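Alr1585 protein (Nostoc sp., PDB 5C2I) is a haem-containing DyP-type peroxidase that uses hydrogen peroxide to oxidise dyes and assembles as a tetramer of two asymmetric dimers. Local coordinates at the interface of chains A and B. Numbering follows the deposited sequence. Chains: chain A/B, Alr1585 protein.

The interface of chains A and B. Residues chain A 42, 159, 186, 372; chain B 159-160, 163-164.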
# COMPACT_ATOMS: atom_id res chain seq x y z
N HIS A 42 15.60 8.52 -6.59
CA HIS A 42 15.30 9.41 -7.71
C HIS A 42 16.53 10.24 -8.03
O HIS A 42 17.29 10.63 -7.13
CB HIS A 42 14.15 10.33 -7.37
CG HIS A 42 12.87 9.62 -7.14
ND1 HIS A 42 12.05 9.21 -8.18
CD2 HIS A 42 12.27 9.20 -6.00
CE1 HIS A 42 11.03 8.54 -7.69
NE2 HIS A 42 11.13 8.52 -6.37
N ILE A 159 11.06 12.65 -4.09
CA ILE A 159 11.04 13.20 -5.48
C ILE A 159 10.58 14.67 -5.52
O ILE A 159 11.18 15.48 -6.17
CB ILE A 159 10.21 12.29 -6.43
CG1 ILE A 159 10.26 12.78 -7.87
CG2 ILE A 159 8.75 12.17 -6.01
CD1 ILE A 159 11.64 12.99 -8.44
N PHE A 186 14.96 6.80 -12.14
CA PHE A 186 14.27 6.18 -11.02
C PHE A 186 14.65 4.71 -10.92
O PHE A 186 15.25 4.14 -11.84
CB PHE A 186 12.75 6.34 -11.16
CG PHE A 186 12.18 5.70 -12.39
CD1 PHE A 186 11.75 4.37 -12.36
CD2 PHE A 186 12.08 6.40 -13.55
CE1 PHE A 186 11.23 3.78 -13.51
CE2 PHE A 186 11.55 5.81 -14.70
CZ PHE A 186 11.13 4.50 -14.67
N ASN A 372 7.37 3.41 -15.60
CA ASN A 372 7.69 2.99 -14.24
C ASN A 372 6.87 1.82 -13.70
O ASN A 372 7.17 1.28 -12.62
CB ASN A 372 7.65 4.20 -13.29
CG ASN A 372 6.25 4.61 -12.88
OD1 ASN A 372 5.94 4.51 -11.72
ND2 ASN A 372 5.46 5.14 -13.78
N ILE B 159 3.70 11.23 -10.84
CA ILE B 159 4.84 12.16 -10.97
C ILE B 159 5.97 11.61 -11.84
O ILE B 159 6.48 12.30 -12.70
CB ILE B 159 5.35 12.64 -9.59
CG1 ILE B 159 6.46 13.72 -9.71
CG2 ILE B 159 5.90 11.52 -8.71
CD1 ILE B 159 6.12 14.92 -10.56
N VAL B 160 6.37 10.36 -11.65
CA VAL B 160 7.50 9.82 -12.42
C VAL B 160 7.17 9.85 -13.92
O VAL B 160 7.98 10.28 -14.72
CB VAL B 160 7.89 8.43 -11.96
CG1 VAL B 160 8.88 7.78 -12.92
CG2 VAL B 160 8.47 8.47 -10.54
N LEU B 163 7.35 13.34 -15.35
CA LEU B 163 8.73 13.77 -15.60
C LEU B 163 9.28 13.18 -16.92
O LEU B 163 9.94 13.90 -17.70
CB LEU B 163 9.63 13.40 -14.45
CG LEU B 163 9.24 14.02 -13.12
CD1 LEU B 163 10.06 13.40 -12.00
CD2 LEU B 163 9.36 15.53 -13.11
N GLN B 164 8.98 11.91 -17.19
CA GLN B 164 9.43 11.26 -18.44
C GLN B 164 8.82 11.93 -19.67
O GLN B 164 9.51 12.20 -20.68
CB GLN B 164 9.10 9.77 -18.46
CG GLN B 164 9.53 8.99 -17.22
CD GLN B 164 10.99 9.20 -16.82
OE1 GLN B 164 11.91 8.90 -17.58
NE2 GLN B 164 11.20 9.71 -15.62
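B:Val160, in the first turn of helix 159-176, pushes its forked side chain into chain A between A:Phe186, A:His42 and A:Asn372. The patch is part of a two-fold interface between two copies of the tetrameric enzyme; the patch alone does not show whether it lies within a dimer or between dimers. The CG1 methyl of B:Val160 sits over one face of the A:Phe186 ring, off centre toward the rim, 3.5 Å from CD2 of A:Phe186, in a CH-pi contact for which phenylalanine, at the end of strand 177-186, gives a broad flat surface. A branched valine suits this place because its two methyls point to different partners. With CG1 anti to the backbone N (chi1 170°), that branch meets the phenyl face and also CB of A:Asn372, the apolar part of the asparagine. CG2 turns to the imidazole and stops 3.8 Å from CE1 of A:His42. The histidine offers B:Val160 a ring carbon, and one face of its ring packs against CB of A:Ile159, over its centre. The CD2/CE2 edge of A:Phe186 lies beside the amide of B:Gln164, a slight contact with the planes 79° apart. Were A:Phe186 replaced by an alanine, CG1 of B:Val160 would probably lose the aromatic face it rests on, and a gap would open beside the B:Gln164 amide. Branched isoleucine serves two partners: end to end, CD1 of A:Ile159 meets CD1 of B:Leu163 at 3.9 Å, while the other branch faces its twin. The two isoleucines pass antiparallel, and the CG2 methyls of A:Ile159 and B:Ile159 meet at 4.0 Å.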